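Side-chain contacts in ferric vibriobactin ABC transporter, periplasmic ferric vibriobactin-binding protein (PDB 3R5T), which binds the iron complex of the siderophore vibriobactin in the periplasm of Vibrio cholerae, probably delivering it to the cognate ABC transporter: residues 196-201 / 223-228; 242-247 / 253-258. All blocks are in the same frame, centred on the assembly; numbering follows the deposited sequence. Where two conformers were deposited one is given.

Contact 1: residues 196-201 / 223-228; sequences VLEEPD and TQLQAE
The carboxylate of Glu198 accepts two successive backbone N-H groups of the loop 223-228, those of Gln226 and Ala227, one on each oxygen. OE2 takes the straighter bond: Gln226 N lies 2.8 Å from Glu198 OE2, the N-H...O angle is 170°, and the donor sits on the syn side, close to the carboxylate plane. The second bond is of another kind. Ala227 N is 3.0 Å from Glu198 OE1 with an angle of 145°, and it comes from well above the carboxylate plane. The carboxylate is therefore not laid flat against both donors; it is turned to suit Gln226 and takes Ala227 obliquely.

Carbon atoms close in around these bonds. The methyl CB of Ala227 approaches Glu198 OE1 to 3.2 Å and also reaches the Glu198 CB methylene, while Leu225 brings CD2 to 3.9 Å from Glu198 OE2. Because CG of Glu198 points away from the backbone N (chi1 167°) and the chain runs straight beyond it, the acid group is carried across to the loop 223-228 at full stretch.

Asn166 on strand 165-169 gives OE1 a further hydrogen bond through ND2, so OE1 has two donors, and with the bond to OE2 three bonds hold the carboxylate. The same strand supports both partners: Glu198 pairs by backbone with Ala165, and the side chains of Leu225 and Ala227 rest on Asn166. A buried acid with this many donors would probably stay ionised. The side chain of Leu225 is about 13 Å from the bound vibriobactin. The arrangement is a buried glutamate bridging two loops beside the mixed sheet of a periplasmic binding protein, its carboxylate receiving consecutive backbone N-H groups of the neighbouring loop.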
loop_
_atom_site.group_PDB
_atom_site.type_symbol
_atom_site.label_atom_id
_atom_site.label_comp_id
_atom_site.label_asym_id
_atom_site.label_seq_id
_atom_site.Cartn_x
_atom_site.Cartn_y
_atom_site.Cartn_z
ATOM N N VAL A 196 17.272 -6.849 2.469
ATOM C CA VAL A 196 17.046 -7.736 3.603
ATOM C C VAL A 196 16.468 -6.888 4.729
ATOM O O VAL A 196 17.093 -5.906 5.167
ATOM C CB VAL A 196 18.345 -8.425 4.047
ATOM C CG1 VAL A 196 18.073 -9.308 5.242
ATOM C CG2 VAL A 196 18.966 -9.222 2.882
ATOM N N LEU A 197 15.296 -7.280 5.208
ATOM C CA LEU A 197 14.512 -6.439 6.122
ATOM C C LEU A 197 14.701 -6.775 7.592
ATOM O O LEU A 197 14.719 -7.948 7.969
ATOM C CB LEU A 197 13.019 -6.519 5.782
ATOM C CG LEU A 197 12.520 -5.671 4.607
ATOM C CD1 LEU A 197 12.778 -4.194 4.867
ATOM C CD2 LEU A 197 13.178 -6.115 3.310
ATOM N N GLU A 198 14.847 -5.737 8.417
ATOM C CA GLU A 198 14.800 -5.899 9.866
ATOM C C GLU A 198 13.333 -5.889 10.306
ATOM O O GLU A 198 12.536 -5.053 9.849
ATOM C CB GLU A 198 15.568 -4.785 10.575
ATOM C CG GLU A 198 15.308 -4.716 12.085
ATOM C CD GLU A 198 16.074 -3.579 12.755
ATOM O OE1 GLU A 198 16.431 -2.617 12.057
ATOM O OE2 GLU A 198 16.344 -3.669 13.964
ATOM N N GLU A 199 12.983 -6.818 11.184
ATOM C CA GLU A 199 11.644 -6.871 11.765
ATOM C C GLU A 199 11.673 -6.205 13.135
ATOM O O GLU A 199 12.577 -6.450 13.929
ATOM C CB GLU A 199 11.164 -8.323 11.901
ATOM C CG GLU A 199 9.799 -8.522 12.589
ATOM C CD GLU A 199 8.603 -8.395 11.634
ATOM O OE1 GLU A 199 7.467 -8.705 12.042
ATOM O OE2 GLU A 199 8.791 -7.987 10.481
ATOM N N PRO A 200 10.688 -5.335 13.412
ATOM C CA PRO A 200 10.619 -4.738 14.752
ATOM C C PRO A 200 10.223 -5.801 15.776
ATOM O O PRO A 200 9.464 -6.713 15.448
ATOM C CB PRO A 200 9.500 -3.692 14.622
ATOM C CG PRO A 200 8.645 -4.196 13.495
ATOM C CD PRO A 200 9.555 -4.946 12.557
ATOM N N ASP A 201 10.754 -5.707 16.987
ATOM C CA ASP A 201 10.423 -6.667 18.036
ATOM C C ASP A 201 8.929 -6.599 18.335
ATOM O O ASP A 201 8.422 -5.544 18.706
ATOM C CB ASP A 201 11.240 -6.347 19.289
ATOM C CG ASP A 201 11.112 -7.406 20.375
ATOM O OD1 ASP A 201 10.069 -8.078 20.456
ATOM O OD2 ASP A 201 12.065 -7.544 21.175
ATOM N N THR A 223 15.271 3.980 18.894
ATOM C CA THR A 223 16.701 3.940 19.206
ATOM C C THR A 223 17.269 2.528 19.181
ATOM O O THR A 223 18.477 2.363 19.145
ATOM C CB THR A 223 17.029 4.536 20.587
ATOM O OG1 THR A 223 16.468 3.710 21.616
ATOM C CG2 THR A 223 16.508 5.967 20.711
ATOM N N GLN A 224 16.391 1.522 19.200
ATOM C CA GLN A 224 16.822 0.126 19.277
ATOM C C GLN A 224 16.935 -0.548 17.917
ATOM O O GLN A 224 17.356 -1.707 17.835
ATOM C CB GLN A 224 15.880 -0.661 20.191
ATOM C CG GLN A 224 15.859 -0.111 21.618
ATOM C CD GLN A 224 14.835 -0.799 22.512
ATOM O OE1 GLN A 224 13.635 -0.692 22.295
ATOM N NE2 GLN A 224 15.317 -1.495 23.539
ATOM N N LEU A 225 16.587 0.172 16.853
ATOM C CA LEU A 225 16.684 -0.397 15.505
ATOM C C LEU A 225 18.145 -0.665 15.128
ATOM O O LEU A 225 19.030 0.149 15.395
ATOM C CB LEU A 225 15.998 0.521 14.485
ATOM C CG LEU A 225 14.486 0.635 14.662
ATOM C CD1 LEU A 225 13.920 1.775 13.816
ATOM C CD2 LEU A 225 13.821 -0.678 14.303
ATOM N N GLN A 226 18.410 -1.816 14.518
ATOM C CA GLN A 226 19.797 -2.198 14.277
ATOM C C GLN A 226 20.254 -2.108 12.821
ATOM O O GLN A 226 21.458 -2.162 12.544
ATOM C CB GLN A 226 20.077 -3.603 14.822
ATOM C CG GLN A 226 19.844 -3.766 16.323
ATOM C CD GLN A 226 20.967 -3.186 17.180
ATOM O OE1 GLN A 226 21.159 -3.597 18.328
ATOM N NE2 GLN A 226 21.711 -2.234 16.628
ATOM N N ALA A 227 19.312 -1.970 11.897
ATOM C CA ALA A 227 19.677 -2.000 10.484
ATOM C C ALA A 227 20.591 -0.844 10.084
ATOM O O ALA A 227 20.509 0.277 10.609
ATOM C CB ALA A 227 18.438 -2.056 9.588
ATOM N N GLU A 228 21.454 -1.145 9.124
ATOM C CA GLU A 228 22.440 -0.214 8.615
ATOM C C GLU A 228 21.833 0.816 7.673
ATOM O O GLU A 228 22.473 1.813 7.343
ATOM C CB GLU A 228 23.539 -0.982 7.881
ATOM C CG GLU A 228 24.321 -1.942 8.768
ATOM C CD GLU A 228 23.848 -3.399 8.710
ATOM O OE1 GLU A 228 22.641 -3.681 8.501
ATOM O OE2 GLU A 228 24.715 -4.284 8.892
#

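Contact 2: residues 242-247 / 253-258; sequences AFLHDP and PSIQRK
The backbones approach most closely at Leu244 and Ile255, whose CA atoms are 5.7 Å apart, where the last turn of helix 237-244 meets the short helix 253-256 with no hydrogen bond between the segments. Ile255 is the residue that carries the contact. Its CG2 comes to 3.6 Å from Leu244 O. Its CD1 lies 3.5 Å from Phe243 O, so two adjacent carbonyls of the ending helix are covered by one branched side chain. Phe243 O also accepts Asp246 N, the backbone bond of the turn that follows.

The CD1 methyl also meets the Phe243 ring, 3.9 Å from CE1, at a slant. With CG1 of Ile255 anti to its own carbonyl carbon (chi1 -70°) and CD1 extended beyond it (chi2 175°), the longer branch points its methyl between ring and backbone. Leu244 adds its CD2, which lies 4.4 Å from Ile255 CG1 and touches Lys258 at CA.

Both helices flank the mixed parallel-antiparallel sheet of one lobe, in the crossover from strand 229-233 to strand 260-264, and Val260 of the latter packs against Phe243, Leu244 and Ile255 alike. Phe243 is further held by an edge-to-face contact with the ring of Tyr170.

At the end of helix 253-256 Lys258 has positive phi and two bonds lead back into the last turn, one of them from Lys258 N to Ile255 O, a Schellman motif. Just beyond the helix, on a side chain that sets off away from 242-247, Arg257 curls back: NH1 donates to Pro253 O at 3.1 Å, that oxygen lying in the guanidinium plane though NH1 stands above the carbonyl plane. Arg257 N binds Pro253 O from the opposite face of that carbonyl.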
loop_
_atom_site.group_PDB
_atom_site.type_symbol
_atom_site.label_atom_id
_atom_site.label_comp_id
_atom_site.label_asym_id
_atom_site.label_seq_id
_atom_site.Cartn_x
_atom_site.Cartn_y
_atom_site.Cartn_z
ATOM N N ALA A 242 15.182 15.210 8.696
ATOM C CA ALA A 242 14.709 15.450 10.056
ATOM C C ALA A 242 14.989 14.226 10.939
ATOM O O ALA A 242 15.381 14.367 12.099
ATOM C CB ALA A 242 13.228 15.795 10.057
ATOM N N PHE A 243 14.790 13.036 10.373
ATOM C CA PHE A 243 15.126 11.782 11.044
ATOM C C PHE A 243 16.623 11.731 11.347
ATOM O O PHE A 243 17.031 11.481 12.482
ATOM C CB PHE A 243 14.723 10.596 10.166
ATOM C CG PHE A 243 14.897 9.259 10.821
ATOM C CD1 PHE A 243 16.060 8.513 10.637
ATOM C CD2 PHE A 243 13.867 8.712 11.584
ATOM C CE1 PHE A 243 16.205 7.276 11.222
ATOM C CE2 PHE A 243 14.004 7.468 12.167
ATOM C CZ PHE A 243 15.176 6.734 11.982
ATOM N N LEU A 244 17.433 11.988 10.326
ATOM C CA LEU A 244 18.890 11.949 10.444
ATOM C C LEU A 244 19.423 12.868 11.535
ATOM O O LEU A 244 20.425 12.556 12.184
ATOM C CB LEU A 244 19.515 12.364 9.121
ATOM C CG LEU A 244 19.795 11.309 8.069
ATOM C CD1 LEU A 244 19.597 11.906 6.684
ATOM C CD2 LEU A 244 21.217 10.723 8.248
ATOM N N HIS A 245 18.764 14.004 11.726
ATOM C CA HIS A 245 19.243 15.004 12.675
ATOM C C HIS A 245 18.524 14.975 14.018
ATOM O O HIS A 245 18.765 15.824 14.866
ATOM C CB HIS A 245 19.186 16.409 12.062
ATOM C CG HIS A 245 20.198 16.627 10.981
ATOM N ND1 HIS A 245 19.895 16.508 9.642
ATOM C CD2 HIS A 245 21.516 16.931 11.043
ATOM C CE1 HIS A 245 20.980 16.737 8.925
ATOM N NE2 HIS A 245 21.978 16.996 9.750
ATOM N N ASP A 246 17.650 13.994 14.217
ATOM C CA ASP A 246 16.982 13.842 15.500
ATOM C C ASP A 246 18.040 13.435 16.521
ATOM O O ASP A 246 18.585 12.345 16.431
ATOM C CB ASP A 246 15.899 12.769 15.395
ATOM C CG ASP A 246 15.160 12.540 16.699
ATOM O OD1 ASP A 246 15.680 12.915 17.767
ATOM O OD2 ASP A 246 14.051 11.967 16.654
ATOM N N PRO A 247 18.336 14.311 17.493
ATOM C CA PRO A 247 19.465 14.062 18.402
ATOM C C PRO A 247 19.322 12.764 19.185
ATOM O O PRO A 247 20.326 12.129 19.503
ATOM C CB PRO A 247 19.422 15.258 19.371
ATOM C CG PRO A 247 18.625 16.277 18.688
ATOM C CD PRO A 247 17.626 15.555 17.835
ATOM N N PRO A 253 22.576 2.846 13.737
ATOM C CA PRO A 253 23.536 2.446 12.708
ATOM C C PRO A 253 23.288 3.121 11.360
ATOM O O PRO A 253 24.246 3.525 10.695
ATOM C CB PRO A 253 23.335 0.928 12.609
ATOM C CG PRO A 253 22.812 0.536 13.960
ATOM C CD PRO A 253 21.970 1.692 14.424
ATOM N N SER A 254 22.023 3.269 10.969
ATOM C CA SER A 254 21.714 3.883 9.682
ATOM C C SER A 254 22.068 5.373 9.642
ATOM O O SER A 254 22.492 5.889 8.607
ATOM C CB SER A 254 20.248 3.645 9.323
ATOM O OG SER A 254 19.395 4.153 10.338
ATOM N N ILE A 255 21.893 6.061 10.769
ATOM C CA ILE A 255 22.316 7.458 10.894
ATOM C C ILE A 255 23.845 7.597 10.960
ATOM O O ILE A 255 24.425 8.461 10.307
ATOM C CB ILE A 255 21.625 8.157 12.087
ATOM C CG1 ILE A 255 20.138 8.347 11.778
ATOM C CG2 ILE A 255 22.271 9.496 12.365
ATOM C CD1 ILE A 255 19.340 8.915 12.947
ATOM N N GLN A 256 24.499 6.731 11.726
ATOM C CA GLN A 256 25.957 6.735 11.774
ATOM C C GLN A 256 26.555 6.560 10.377
ATOM O O GLN A 256 27.528 7.225 10.021
ATOM C CB GLN A 256 26.462 5.650 12.723
ATOM C CG GLN A 256 26.153 5.948 14.184
ATOM C CD GLN A 256 26.555 4.813 15.109
ATOM O OE1 GLN A 256 26.401 3.639 14.773
ATOM N NE2 GLN A 256 27.065 5.161 16.286
ATOM N N ARG A 257 25.957 5.681 9.579
ATOM C CA ARG A 257 26.451 5.424 8.230
ATOM C C ARG A 257 25.850 6.367 7.189
ATOM O O ARG A 257 26.157 6.260 5.999
ATOM C CB ARG A 257 26.187 3.976 7.825
ATOM C CG ARG A 257 26.816 2.946 8.747
ATOM C CD ARG A 257 26.271 1.554 8.454
ATOM N NE ARG A 257 27.003 0.512 9.171
ATOM C CZ ARG A 257 26.876 0.275 10.474
ATOM N NH1 ARG A 257 26.053 1.013 11.208
ATOM N NH2 ARG A 257 27.577 -0.695 11.043
ATOM N N LYS A 258 25.001 7.287 7.639
ATOM C CA LYS A 258 24.318 8.202 6.735
ATOM C C LYS A 258 23.666 7.409 5.605
ATOM O O LYS A 258 23.870 7.678 4.419
ATOM C CB LYS A 258 25.269 9.273 6.199
ATOM C CG LYS A 258 25.603 10.355 7.218
ATOM C CD LYS A 258 26.396 11.489 6.586
ATOM C CE LYS A 258 26.741 12.549 7.612
ATOM N NZ LYS A 258 27.541 11.978 8.731
#

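Following the chain from the N terminus, segment 196-201 comes after helix 185-192, and contact 1 closes the loop of 21 intervening residues, which includes strand 214-217, on reaching 223-228. That segment leads directly into strand 229-233. Contact 2 opens only afterwards, on helix 237-244, and closes across five residues on helix 253-256, so the two lie in series, neither nested nor crossed. Their centres are 14 Å apart, and they abut: Gln226 O lies 3.3 Å from Pro253 CG, and Glu228 O 3.5 Å from Ser254 CB. Together they join the loops beside strand 165-169 to the helical connection before strand 260-264.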